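PDB 1Q9J: Phthiocerol/phthiodiolone dimycocerosyl transferase from Mycobacterium tuberculosis, which probably catalyses the final step of phthiocerol dimycocerosate lipid synthesis, transferring mycocerosyl chains from mycocerosic acid synthase onto the alcohols of phthiocerol and its relatives. Local coordinates for residues I7-H12 and E58-G63; A18-F23 and S373-L378; V102-L107 and H123-D128. One frame throughout, in Å; residues are numbered along the deposited sequence.

Contact 1 of 3, residues I7-H12 and E58-G63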
ATOM      1  N   ILE A   7      13.655 -19.366  -8.388  1.00 45.88           N
ATOM      2  CA  ILE A   7      13.238 -19.503  -6.990  1.00 43.09           C
ATOM      3  C   ILE A   7      11.855 -20.139  -6.949  1.00 46.46           C
ATOM      4  O   ILE A   7      11.636 -21.183  -6.322  1.00 44.82           O
ATOM      5  CB  ILE A   7      13.180 -18.167  -6.320  1.00 36.75           C
ATOM      6  CG1 ILE A   7      14.592 -17.555  -6.364  1.00 33.83           C
ATOM      7  CG2 ILE A   7      12.643 -18.336  -4.884  1.00 31.85           C
ATOM      8  CD1 ILE A   7      14.655 -16.093  -5.920  1.00 32.31           C
ATOM      9  N   ARG A   8      10.923 -19.502  -7.643  1.00 46.97           N
ATOM     10  CA  ARG A   8       9.575 -20.015  -7.730  1.00 45.53           C
ATOM     11  C   ARG A   8       8.805 -19.159  -8.732  1.00 48.34           C
ATOM     12  O   ARG A   8       9.167 -18.014  -8.981  1.00 49.22           O
ATOM     13  CB  ARG A   8       8.943 -19.999  -6.334  1.00 40.06           C
ATOM     14  CG  ARG A   8       7.710 -19.197  -6.206  1.00 34.40           C
ATOM     15  CD  ARG A   8       7.522 -18.722  -4.801  1.00 30.44           C
ATOM     16  NE  ARG A   8       6.471 -17.714  -4.793  1.00 36.19           N
ATOM     17  CZ  ARG A   8       6.302 -16.817  -3.828  1.00 40.81           C
ATOM     18  NH1 ARG A   8       7.112 -16.802  -2.778  1.00 49.07           N
ATOM     19  NH2 ARG A   8       5.339 -15.915  -3.912  1.00 36.98           N
ATOM     20  N   LYS A   9       7.774 -19.741  -9.330  1.00 48.33           N
ATOM     21  CA  LYS A   9       6.952 -19.033 -10.293  1.00 49.57           C
ATOM     22  C   LYS A   9       6.032 -18.133  -9.451  1.00 53.83           C
ATOM     23  O   LYS A   9       5.778 -18.429  -8.279  1.00 57.32           O
ATOM     24  CB  LYS A   9       6.150 -20.063 -11.097  1.00 49.78           C
ATOM     25  CG  LYS A   9       5.787 -19.675 -12.532  1.00 63.50           C
ATOM     26  CD  LYS A   9       5.447 -20.926 -13.372  1.00 68.52           C
ATOM     27  CE  LYS A   9       4.998 -20.602 -14.798  1.00 70.21           C
ATOM     28  NZ  LYS A   9       3.635 -20.006 -14.843  1.00 66.84           N
ATOM     29  N   LEU A  10       5.563 -17.019 -10.009  1.00 54.52           N
ATOM     30  CA  LEU A  10       4.673 -16.145  -9.238  1.00 51.98           C
ATOM     31  C   LEU A  10       3.278 -16.721  -9.258  1.00 51.24           C
ATOM     32  O   LEU A  10       2.879 -17.334 -10.241  1.00 52.57           O
ATOM     33  CB  LEU A  10       4.595 -14.741  -9.827  1.00 48.30           C
ATOM     34  CG  LEU A  10       5.791 -13.804  -9.736  1.00 42.09           C
ATOM     35  CD1 LEU A  10       5.451 -12.554 -10.523  1.00 40.05           C
ATOM     36  CD2 LEU A  10       6.105 -13.458  -8.279  1.00 41.24           C
ATOM     37  N   SER A  11       2.536 -16.501  -8.178  1.00 53.18           N
ATOM     38  CA  SER A  11       1.163 -16.983  -8.046  1.00 52.76           C
ATOM     39  C   SER A  11       0.264 -16.004  -8.785  1.00 56.23           C
ATOM     40  O   SER A  11       0.575 -14.813  -8.860  1.00 59.57           O
ATOM     41  CB  SER A  11       0.775 -17.028  -6.569  1.00 51.18           C
ATOM     42  OG  SER A  11       0.429 -15.732  -6.099  1.00 49.82           O
ATOM     43  N   HIS A  12      -0.855 -16.492  -9.312  1.00 59.79           N
ATOM     44  CA  HIS A  12      -1.767 -15.632 -10.076  1.00 63.26           C
ATOM     45  C   HIS A  12      -2.061 -14.293  -9.401  1.00 60.43           C
ATOM     46  O   HIS A  12      -2.264 -13.270 -10.065  1.00 60.98           O
ATOM     47  CB  HIS A  12      -3.066 -16.385 -10.387  1.00 71.54           C
ATOM     48  CG  HIS A  12      -2.875 -17.525 -11.347  1.00 83.02           C
ATOM     49  ND1 HIS A  12      -2.268 -18.710 -10.986  1.00 87.81           N
ATOM     50  CD2 HIS A  12      -3.155 -17.639 -12.668  1.00 86.41           C
ATOM     51  CE1 HIS A  12      -2.183 -19.504 -12.040  1.00 88.68           C
ATOM     52  NE2 HIS A  12      -2.713 -18.877 -13.074  1.00 89.44           N
ATOM     53  N   GLU A  58      11.330 -13.096 -14.828  1.00 45.23           N
ATOM     54  CA  GLU A  58      11.536 -13.550 -16.187  1.00 47.26           C
ATOM     55  C   GLU A  58      10.257 -14.239 -16.628  1.00 49.62           C
ATOM     56  O   GLU A  58       9.821 -15.184 -15.986  1.00 52.36           O
ATOM     57  CB  GLU A  58      12.707 -14.526 -16.237  1.00 47.19           C
ATOM     58  CG  GLU A  58      14.056 -13.856 -16.031  1.00 46.04           C
ATOM     59  CD  GLU A  58      15.221 -14.830 -16.168  1.00 47.72           C
ATOM     60  OE1 GLU A  58      15.042 -15.875 -16.838  1.00 45.62           O
ATOM     61  OE2 GLU A  58      16.309 -14.534 -15.625  1.00 40.23           O
ATOM     62  N   GLN A  59       9.641 -13.761 -17.703  1.00 53.99           N
ATOM     63  CA  GLN A  59       8.409 -14.379 -18.163  1.00 63.76           C
ATOM     64  C   GLN A  59       8.695 -15.712 -18.837  1.00 67.98           C
ATOM     65  O   GLN A  59       9.325 -15.767 -19.894  1.00 68.37           O
ATOM     66  CB  GLN A  59       7.680 -13.449 -19.120  1.00 68.98           C
ATOM     67  CG  GLN A  59       8.592 -12.807 -20.134  1.00 79.22           C
ATOM     68  CD  GLN A  59       7.873 -11.779 -20.976  1.00 83.29           C
ATOM     69  OE1 GLN A  59       6.856 -12.083 -21.611  1.00 83.90           O
ATOM     70  NE2 GLN A  59       8.393 -10.549 -20.989  1.00 84.98           N
ATOM     71  N   SER A  60       8.229 -16.786 -18.207  1.00 74.15           N
ATOM     72  CA  SER A  60       8.425 -18.139 -18.711  1.00 78.67           C
ATOM     73  C   SER A  60       7.701 -18.364 -20.025  1.00 83.77           C
ATOM     74  O   SER A  60       6.793 -17.609 -20.393  1.00 82.26           O
ATOM     75  CB  SER A  60       7.907 -19.159 -17.700  1.00 78.48           C
ATOM     76  OG  SER A  60       6.490 -19.185 -17.714  1.00 77.41           O
ATOM     77  N   SER A  61       8.110 -19.415 -20.727  1.00 90.74           N
ATOM     78  CA  SER A  61       7.501 -19.782 -21.999  1.00 96.53           C
ATOM     79  C   SER A  61       6.022 -20.060 -21.747  1.00 98.86           C
ATOM     80  O   SER A  61       5.169 -19.770 -22.590  1.00100.67           O
ATOM     81  CB  SER A  61       8.174 -21.038 -22.560  1.00 97.44           C
ATOM     82  OG  SER A  61       9.557 -20.811 -22.799  1.00100.86           O
ATOM     83  N   ASP A  62       5.744 -20.607 -20.563  1.00 98.69           N
ATOM     84  CA  ASP A  62       4.394 -20.966 -20.135  1.00 95.69           C
ATOM     85  C   ASP A  62       3.558 -19.757 -19.723  1.00 93.72           C
ATOM     86  O   ASP A  62       2.731 -19.858 -18.818  1.00 94.50           O
ATOM     87  CB  ASP A  62       4.468 -21.952 -18.965  1.00 98.09           C
ATOM     88  CG  ASP A  62       5.764 -22.757 -18.961  1.00100.67           C
ATOM     89  OD1 ASP A  62       6.123 -23.324 -20.017  1.00100.22           O
ATOM     90  OD2 ASP A  62       6.418 -22.825 -17.897  1.00102.12           O
ATOM     91  N   GLY A  63       3.772 -18.622 -20.389  1.00 90.90           N
ATOM     92  CA  GLY A  63       3.020 -17.411 -20.078  1.00 84.77           C
ATOM     93  C   GLY A  63       3.218 -16.817 -18.686  1.00 82.48           C
ATOM     94  O   GLY A  63       3.057 -15.607 -18.483  1.00 80.85           O
TER

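Contact 2 of 3, residues A18-F23 and S373-L378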
ATOM      1  N   ALA A  18       3.460  -7.952 -11.856  1.00 46.12           N
ATOM      2  CA  ALA A  18       4.447  -8.176 -12.908  1.00 51.19           C
ATOM      3  C   ALA A  18       3.841  -7.685 -14.238  1.00 54.98           C
ATOM      4  O   ALA A  18       4.512  -7.026 -15.038  1.00 56.54           O
ATOM      5  CB  ALA A  18       4.819  -9.649 -13.003  1.00 44.40           C
ATOM      6  N   GLN A  19       2.564  -7.984 -14.451  1.00 56.66           N
ATOM      7  CA  GLN A  19       1.881  -7.560 -15.664  1.00 59.29           C
ATOM      8  C   GLN A  19       1.843  -6.031 -15.839  1.00 56.28           C
ATOM      9  O   GLN A  19       1.707  -5.548 -16.957  1.00 60.00           O
ATOM     10  CB  GLN A  19       0.455  -8.128 -15.701  1.00 66.80           C
ATOM     11  CG  GLN A  19      -0.312  -7.738 -16.964  1.00 83.78           C
ATOM     12  CD  GLN A  19      -1.659  -8.444 -17.100  1.00 91.75           C
ATOM     13  OE1 GLN A  19      -2.468  -8.470 -16.161  1.00 94.73           O
ATOM     14  NE2 GLN A  19      -1.919  -8.994 -18.287  1.00 93.06           N
ATOM     15  N   TYR A  20       1.950  -5.275 -14.748  1.00 50.95           N
ATOM     16  CA  TYR A  20       1.961  -3.813 -14.828  1.00 50.97           C
ATOM     17  C   TYR A  20       3.247  -3.266 -14.224  1.00 50.92           C
ATOM     18  O   TYR A  20       3.278  -2.125 -13.762  1.00 45.53           O
ATOM     19  CB  TYR A  20       0.781  -3.183 -14.072  1.00 57.11           C
ATOM     20  CG  TYR A  20      -0.562  -3.443 -14.708  1.00 62.59           C
ATOM     21  CD1 TYR A  20      -1.098  -4.727 -14.738  1.00 67.46           C
ATOM     22  CD2 TYR A  20      -1.273  -2.416 -15.322  1.00 68.07           C
ATOM     23  CE1 TYR A  20      -2.305  -4.990 -15.366  1.00 72.42           C
ATOM     24  CE2 TYR A  20      -2.484  -2.659 -15.956  1.00 72.64           C
ATOM     25  CZ  TYR A  20      -2.993  -3.958 -15.975  1.00 75.25           C
ATOM     26  OH  TYR A  20      -4.175  -4.238 -16.617  1.00 80.56           O
ATOM     27  N   GLU A  21       4.304  -4.075 -14.234  1.00 52.36           N
ATOM     28  CA  GLU A  21       5.588  -3.671 -13.674  1.00 50.11           C
ATOM     29  C   GLU A  21       5.393  -2.782 -12.445  1.00 48.72           C
ATOM     30  O   GLU A  21       5.989  -1.708 -12.354  1.00 50.73           O
ATOM     31  CB  GLU A  21       6.406  -2.912 -14.725  1.00 57.11           C
ATOM     32  CG  GLU A  21       7.066  -3.776 -15.810  1.00 65.38           C
ATOM     33  CD  GLU A  21       8.600  -3.617 -15.854  1.00 69.68           C
ATOM     34  OE1 GLU A  21       9.229  -4.218 -16.760  1.00 76.04           O
ATOM     35  OE2 GLU A  21       9.177  -2.907 -14.987  1.00 61.76           O
ATOM     36  N   VAL A  22       4.578  -3.221 -11.488  1.00 44.75           N
ATOM     37  CA  VAL A  22       4.319  -2.393 -10.309  1.00 42.07           C
ATOM     38  C   VAL A  22       5.454  -2.376  -9.272  1.00 42.06           C
ATOM     39  O   VAL A  22       5.907  -3.416  -8.811  1.00 44.91           O
ATOM     40  CB  VAL A  22       2.984  -2.824  -9.603  1.00 38.05           C
ATOM     41  CG1 VAL A  22       2.715  -1.924  -8.404  1.00 25.48           C
ATOM     42  CG2 VAL A  22       1.823  -2.759 -10.577  1.00 38.45           C
ATOM     43  N   PHE A  23       5.894  -1.175  -8.923  1.00 42.46           N
ATOM     44  CA  PHE A  23       6.924  -0.964  -7.922  1.00 43.27           C
ATOM     45  C   PHE A  23       6.321   0.019  -6.920  1.00 48.29           C
ATOM     46  O   PHE A  23       5.536   0.907  -7.286  1.00 48.44           O
ATOM     47  CB  PHE A  23       8.173  -0.290  -8.491  1.00 37.73           C
ATOM     48  CG  PHE A  23       9.150  -1.222  -9.151  1.00 40.80           C
ATOM     49  CD1 PHE A  23       8.875  -1.784 -10.401  1.00 39.17           C
ATOM     50  CD2 PHE A  23      10.393  -1.463  -8.570  1.00 33.19           C
ATOM     51  CE1 PHE A  23       9.823  -2.552 -11.060  1.00 34.17           C
ATOM     52  CE2 PHE A  23      11.345  -2.240  -9.234  1.00 28.29           C
ATOM     53  CZ  PHE A  23      11.061  -2.784 -10.482  1.00 24.72           C
ATOM     54  N   SER A 373       0.007   3.864 -18.477  1.00 83.71           N
ATOM     55  CA  SER A 373      -1.277   3.307 -18.876  1.00 82.10           C
ATOM     56  C   SER A 373      -1.932   2.440 -17.814  1.00 82.50           C
ATOM     57  O   SER A 373      -2.855   1.679 -18.118  1.00 83.83           O
ATOM     58  CB  SER A 373      -1.142   2.503 -20.174  1.00 79.06           C
ATOM     59  OG  SER A 373      -0.680   1.199 -19.921  1.00 76.10           O
ATOM     60  N   VAL A 374      -1.466   2.548 -16.573  1.00 83.06           N
ATOM     61  CA  VAL A 374      -2.058   1.776 -15.485  1.00 81.94           C
ATOM     62  C   VAL A 374      -3.279   2.525 -14.978  1.00 80.11           C
ATOM     63  O   VAL A 374      -3.168   3.636 -14.452  1.00 79.43           O
ATOM     64  CB  VAL A 374      -1.078   1.574 -14.300  1.00 82.25           C
ATOM     65  CG1 VAL A 374      -1.813   0.960 -13.117  1.00 81.81           C
ATOM     66  CG2 VAL A 374       0.041   0.648 -14.705  1.00 87.21           C
ATOM     67  N   PRO A 375      -4.468   1.934 -15.149  1.00 77.63           N
ATOM     68  CA  PRO A 375      -5.716   2.553 -14.702  1.00 76.95           C
ATOM     69  C   PRO A 375      -5.794   2.488 -13.186  1.00 73.41           C
ATOM     70  O   PRO A 375      -6.641   1.798 -12.622  1.00 73.87           O
ATOM     71  CB  PRO A 375      -6.780   1.691 -15.370  1.00 79.81           C
ATOM     72  CG  PRO A 375      -6.142   0.334 -15.362  1.00 78.41           C
ATOM     73  CD  PRO A 375      -4.731   0.641 -15.805  1.00 78.33           C
ATOM     74  N   LEU A 376      -4.902   3.207 -12.527  1.00 67.23           N
ATOM     75  CA  LEU A 376      -4.887   3.186 -11.088  1.00 65.42           C
ATOM     76  C   LEU A 376      -5.604   4.370 -10.476  1.00 66.91           C
ATOM     77  O   LEU A 376      -5.019   5.436 -10.289  1.00 67.58           O
ATOM     78  CB  LEU A 376      -3.450   3.142 -10.572  1.00 62.31           C
ATOM     79  CG  LEU A 376      -3.303   3.082  -9.047  1.00 60.54           C
ATOM     80  CD1 LEU A 376      -3.865   1.764  -8.558  1.00 60.91           C
ATOM     81  CD2 LEU A 376      -1.852   3.226  -8.651  1.00 59.49           C
ATOM     82  N   ASP A 377      -6.883   4.199 -10.180  1.00 65.38           N
ATOM     83  CA  ASP A 377      -7.614   5.282  -9.545  1.00 63.15           C
ATOM     84  C   ASP A 377      -7.720   4.862  -8.081  1.00 60.52           C
ATOM     85  O   ASP A 377      -8.540   4.016  -7.737  1.00 60.99           O
ATOM     86  CB  ASP A 377      -9.008   5.425 -10.152  1.00 62.73           C
ATOM     87  CG  ASP A 377      -9.471   6.854 -10.174  1.00 64.79           C
ATOM     88  OD1 ASP A 377      -9.218   7.560  -9.163  1.00 61.86           O
ATOM     89  OD2 ASP A 377     -10.078   7.267 -11.195  1.00 67.44           O
ATOM     90  N   LEU A 378      -6.899   5.445  -7.215  1.00 55.96           N
ATOM     91  CA  LEU A 378      -6.933   5.042  -5.820  1.00 53.40           C
ATOM     92  C   LEU A 378      -6.823   6.151  -4.774  1.00 53.00           C
ATOM     93  O   LEU A 378      -6.075   7.107  -4.955  1.00 54.71           O
ATOM     94  CB  LEU A 378      -5.831   4.002  -5.578  1.00 55.29           C
ATOM     95  CG  LEU A 378      -5.565   3.559  -4.130  1.00 56.41           C
ATOM     96  CD1 LEU A 378      -6.155   2.186  -3.866  1.00 54.11           C
ATOM     97  CD2 LEU A 378      -4.081   3.546  -3.895  1.00 50.34           C
TER

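Contact 3 of 3, residues V102-L107 and H123-D128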
ATOM      1  N   VAL A 102      15.472  -6.959 -14.227  1.00 40.97           N
ATOM      2  CA  VAL A 102      16.777  -6.715 -13.644  1.00 43.16           C
ATOM      3  C   VAL A 102      16.838  -6.794 -12.118  1.00 44.47           C
ATOM      4  O   VAL A 102      17.439  -7.706 -11.575  1.00 45.33           O
ATOM      5  CB  VAL A 102      17.318  -5.338 -14.086  1.00 44.40           C
ATOM      6  CG1 VAL A 102      18.704  -5.102 -13.498  1.00 40.32           C
ATOM      7  CG2 VAL A 102      17.357  -5.260 -15.604  1.00 40.94           C
ATOM      8  N   SER A 103      16.221  -5.840 -11.432  1.00 48.69           N
ATOM      9  CA  SER A 103      16.248  -5.800  -9.967  1.00 50.74           C
ATOM     10  C   SER A 103      14.840  -5.545  -9.414  1.00 52.10           C
ATOM     11  O   SER A 103      13.970  -5.053 -10.133  1.00 57.22           O
ATOM     12  CB  SER A 103      17.213  -4.685  -9.533  1.00 52.14           C
ATOM     13  OG  SER A 103      17.288  -4.533  -8.135  1.00 58.36           O
ATOM     14  N   LEU A 104      14.594  -5.875  -8.150  1.00 49.90           N
ATOM     15  CA  LEU A 104      13.262  -5.631  -7.578  1.00 44.97           C
ATOM     16  C   LEU A 104      13.359  -4.761  -6.342  1.00 46.09           C
ATOM     17  O   LEU A 104      12.358  -4.483  -5.696  1.00 49.66           O
ATOM     18  CB  LEU A 104      12.597  -6.949  -7.198  1.00 37.25           C
ATOM     19  CG  LEU A 104      12.400  -7.944  -8.338  1.00 34.93           C
ATOM     20  CD1 LEU A 104      11.726  -9.200  -7.803  1.00 26.31           C
ATOM     21  CD2 LEU A 104      11.549  -7.313  -9.422  1.00 35.92           C
ATOM     22  N   LEU A 105      14.573  -4.327  -6.029  1.00 44.65           N
ATOM     23  CA  LEU A 105      14.801  -3.506  -4.858  1.00 46.76           C
ATOM     24  C   LEU A 105      15.906  -2.482  -5.143  1.00 49.85           C
ATOM     25  O   LEU A 105      16.938  -2.807  -5.751  1.00 47.20           O
ATOM     26  CB  LEU A 105      15.190  -4.406  -3.684  1.00 43.51           C
ATOM     27  CG  LEU A 105      15.477  -3.749  -2.333  1.00 45.98           C
ATOM     28  CD1 LEU A 105      14.230  -3.058  -1.806  1.00 40.84           C
ATOM     29  CD2 LEU A 105      15.959  -4.796  -1.362  1.00 49.64           C
ATOM     30  N   HIS A 106      15.677  -1.250  -4.690  1.00 50.75           N
ATOM     31  CA  HIS A 106      16.611  -0.144  -4.877  1.00 52.81           C
ATOM     32  C   HIS A 106      16.547   0.797  -3.672  1.00 55.11           C
ATOM     33  O   HIS A 106      15.463   1.258  -3.292  1.00 56.88           O
ATOM     34  CB  HIS A 106      16.257   0.644  -6.150  1.00 52.06           C
ATOM     35  CG  HIS A 106      16.610  -0.062  -7.428  1.00 55.82           C
ATOM     36  ND1 HIS A 106      17.910  -0.297  -7.811  1.00 56.48           N
ATOM     37  CD2 HIS A 106      15.830  -0.573  -8.409  1.00 54.93           C
ATOM     38  CE1 HIS A 106      17.920  -0.924  -8.977  1.00 53.59           C
ATOM     39  NE2 HIS A 106      16.672  -1.104  -9.361  1.00 57.48           N
ATOM     40  N   LEU A 107      17.696   1.064  -3.057  1.00 55.09           N
ATOM     41  CA  LEU A 107      17.743   1.988  -1.923  1.00 59.90           C
ATOM     42  C   LEU A 107      18.459   3.250  -2.391  1.00 63.14           C
ATOM     43  O   LEU A 107      19.675   3.262  -2.552  1.00 66.06           O
ATOM     44  CB  LEU A 107      18.483   1.378  -0.723  1.00 55.54           C
ATOM     45  CG  LEU A 107      18.535   2.332   0.482  1.00 53.73           C
ATOM     46  CD1 LEU A 107      17.136   2.856   0.778  1.00 48.44           C
ATOM     47  CD2 LEU A 107      19.112   1.633   1.704  1.00 53.79           C
ATOM     48  N   HIS A 123       9.482  -3.958  -5.617  1.00 38.27           N
ATOM     49  CA  HIS A 123       8.491  -4.481  -6.522  1.00 38.69           C
ATOM     50  C   HIS A 123       7.345  -5.061  -5.689  1.00 41.15           C
ATOM     51  O   HIS A 123       7.566  -5.839  -4.750  1.00 39.01           O
ATOM     52  CB  HIS A 123       9.104  -5.542  -7.414  1.00 34.29           C
ATOM     53  CG  HIS A 123       8.244  -5.886  -8.582  1.00 36.17           C
ATOM     54  ND1 HIS A 123       8.414  -5.305  -9.818  1.00 43.25           N
ATOM     55  CD2 HIS A 123       7.133  -6.660  -8.669  1.00 37.23           C
ATOM     56  CE1 HIS A 123       7.440  -5.699 -10.623  1.00 43.40           C
ATOM     57  NE2 HIS A 123       6.652  -6.517  -9.946  1.00 40.95           N
ATOM     58  N   HIS A 124       6.120  -4.681  -6.039  1.00 42.11           N
ATOM     59  CA  HIS A 124       4.933  -5.115  -5.296  1.00 44.97           C
ATOM     60  C   HIS A 124       4.662  -6.630  -5.243  1.00 43.79           C
ATOM     61  O   HIS A 124       3.879  -7.100  -4.419  1.00 41.93           O
ATOM     62  CB  HIS A 124       3.696  -4.389  -5.840  1.00 49.00           C
ATOM     63  CG  HIS A 124       2.610  -4.176  -4.826  1.00 49.95           C
ATOM     64  ND1 HIS A 124       2.020  -5.210  -4.131  1.00 49.01           N
ATOM     65  CD2 HIS A 124       1.952  -3.051  -4.450  1.00 49.83           C
ATOM     66  CE1 HIS A 124       1.046  -4.735  -3.379  1.00 50.42           C
ATOM     67  NE2 HIS A 124       0.983  -3.426  -3.554  1.00 50.49           N
ATOM     68  N   CYS A 125       5.324  -7.387  -6.102  1.00 38.32           N
ATOM     69  CA  CYS A 125       5.119  -8.812  -6.104  1.00 35.43           C
ATOM     70  C   CYS A 125       5.870  -9.413  -4.904  1.00 36.78           C
ATOM     71  O   CYS A 125       5.760 -10.596  -4.600  1.00 36.66           O
ATOM     72  CB  CYS A 125       5.620  -9.421  -7.426  1.00 35.62           C
ATOM     73  SG  CYS A 125       7.419  -9.870  -7.447  1.00 41.45           S
ATOM     74  N   MET A 126       6.627  -8.588  -4.207  1.00 39.07           N
ATOM     75  CA  MET A 126       7.362  -9.092  -3.076  1.00 39.52           C
ATOM     76  C   MET A 126       6.822  -8.620  -1.748  1.00 42.95           C
ATOM     77  O   MET A 126       7.290  -9.056  -0.695  1.00 43.27           O
ATOM     78  CB  MET A 126       8.805  -8.666  -3.208  1.00 45.04           C
ATOM     79  CG  MET A 126       9.429  -9.227  -4.465  1.00 53.53           C
ATOM     80  SD  MET A 126       9.855 -10.977  -4.256  1.00 55.84           S
ATOM     81  CE  MET A 126      11.108 -10.720  -3.038  1.00 51.05           C
ATOM     82  N   ALA A 127       5.842  -7.730  -1.775  1.00 39.32           N
ATOM     83  CA  ALA A 127       5.321  -7.226  -0.526  1.00 39.31           C
ATOM     84  C   ALA A 127       4.165  -6.285  -0.722  1.00 41.93           C
ATOM     85  O   ALA A 127       4.134  -5.510  -1.675  1.00 48.46           O
ATOM     86  CB  ALA A 127       6.423  -6.522   0.233  1.00 29.25           C
ATOM     87  N   ASP A 128       3.187  -6.386   0.165  1.00 39.72           N
ATOM     88  CA  ASP A 128       2.081  -5.477   0.108  1.00 41.24           C
ATOM     89  C   ASP A 128       2.473  -4.364   1.075  1.00 42.36           C
ATOM     90  O   ASP A 128       3.592  -4.347   1.604  1.00 42.25           O
ATOM     91  CB  ASP A 128       0.768  -6.157   0.520  1.00 44.28           C
ATOM     92  CG  ASP A 128       0.877  -6.966   1.823  1.00 48.98           C
ATOM     93  OD1 ASP A 128       1.388  -6.438   2.853  1.00 43.61           O
ATOM     94  OD2 ASP A 128       0.418  -8.137   1.821  1.00 49.37           O
TER

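Contact 1 of 3, residues I7-H12 and E58-G63
Lys9, at the end of one outer strand of a small three-stranded antiparallel sheet, leans over to Ser60 and Asp62 in the turn that follows the other outer strand. The middle strand, 65-69, separates the two, which explains why the nearest alpha carbons, those of Lys9 and Ser60, stay 8.6 Å apart and why a long side chain has to make the contact. The Lys9 chain starts with CG roughly anti to the backbone N (chi1 -151°) and runs extended as far as CE, then bends at its last torsion (chi4 -72°). That bend leaves the methylene CE, and not the ammonium, nearest to the turn. Lys9 CE lies 3.6 Å from Ser60 OG and 4.1 Å from Asp62 OD2. Lys9 NZ comes no closer than 4.1 Å, to Asp62 O and to Ser60 OG, and is 5.0 Å from Asp62 OD2. The opposite charges therefore do not form a salt bridge here, and any attraction between them would be a loose, longer-range one at the protein surface. The Asp62 carboxylate slants past the end of the lysine. Ser60 OG sits between its own backbone N and carbonyl carbon (chi1 75°), where it hydrogen-bonds to Gly64 O and spans the base of the turn. Its meeting with Lys9 CE is thus a secondary touch. Ser60 to Gly63 form a type I turn that ends on Gly63, whose phi is positive, and the chain then enters strand 65-69. Asn66 of the middle strand touches both Lys9 and Ser60 and so lies between the two edge strands. On either side of Lys9 in the sequence, buried Leu10 packs on Leu57 of strand 55-59 and Arg8 forms a salt bridge with Glu14 of helix 12-19.

Contact 2 of 3, residues A18-F23 and S373-L378
Tyr20 meets Val374 and Pro375 where a Schellman motif closing helix 12-19 comes up against the loop that leads from strand 360-368 to strand 378-384. The helix end is set by two backbone bonds, Glu21 N to Ala18 O and Val22 N to Phe17 O, with Glu21 in the positive-phi position. Tyr20 is the residue at which the helical conformation is first lost, and its side chain points to the loop. With CG beside the backbone N and anti to the carbonyl carbon (chi1 -69°), the ring is carried out to the valine. One methyl does most of the touching: Val374 CG2 comes in at the rim of the ring, close to its plane, 3.4 Å from Tyr20 CD2. The same methyl also reaches back to the root of the side chain, 4.0 Å from Tyr20 CB. Farther along this side of the ring, Pro375 CD lies 4.0 Å from Tyr20 CE2, and the two side chains cross at about a right angle. Pro375 is the centre of an inverse gamma turn, closed by Leu376 N bonding to Val374 O. Val374 and Pro375, adjacent in this tight bend, both offer apolar groups to the tyrosine. Wholly apolar and partly buried, the contact joins the end of an N-terminal helix to a loop within the C-terminal family region of a protein built from two related domains. The nearest side-chain atoms of Tyr20 and of His124, the probable proton acceptor, are about 9 Å apart. Next in the loop, Leu376 packs on Phe368 of strand 360-368. Tyr20 itself pairs through its backbone with Ser371, while Val22 and Phe23 lead into strand 23-31, which lies between strands 117-123 and 360-368 in the mixed sheet.

Contact 3 of 3, residues V102-L107 and H123-D128
Leu104 and His123 cross obliquely, with the leucine's two methyls serving different partners. Leu104 CG stands beside its own backbone N (chi1 -59°), and this directs CD2 to the base of the histidine, 3.6 Å from His123 CB and 3.7 Å from His123 ND1. It approaches the imidazole slantwise. The other methyl, Leu104 CD1, turns to the following loop, 4.1 Å from Met126 CG, where the methionine crosses the leucine at about a right angle; Cys125 SG is a looser neighbour. Meanwhile His123 N donates to Leu104 O at 2.9 Å, fairly straight with an N-H...O angle of 157°, joining the two backbones beside this apolar cluster. The far end of the imidazole runs on past Leu104; with CG anti to the backbone N, the ring meets Phe23 edge-to-face. Met126 N bonds back to His123 O, closing the bend that follows the strand, and the CB of His124 points away from 102-107. Asp128 then caps the next helix and forms a salt bridge with Arg269, consistent with a structural role in organising the active site. His123 opens the HHxxxDG signature of the chloramphenicol acetyltransferase-like acyltransferases and condensation domains, with His124 the probable proton acceptor.

Overall arrangement
From the N terminus, strand 6-9 leads into helix 12-19, whose end opens contact 2 before contact 1 has closed at 58-63; the two therefore cross. Contact 3 comes next, closing a short hairpin between strands 105-110 and 117-123, and it falls entirely within the 349 residues that contact 2 spans. Contact 1 ties the edges of the small sheet, contact 3 the end of a hairpin in the mixed sheet, and contact 2 the N-terminal part to the far C-terminal loop. Leu10 links all three regions by packing on Ala18 and Cys125, and Val22 O probably accepts a hydrogen bond from His124 N.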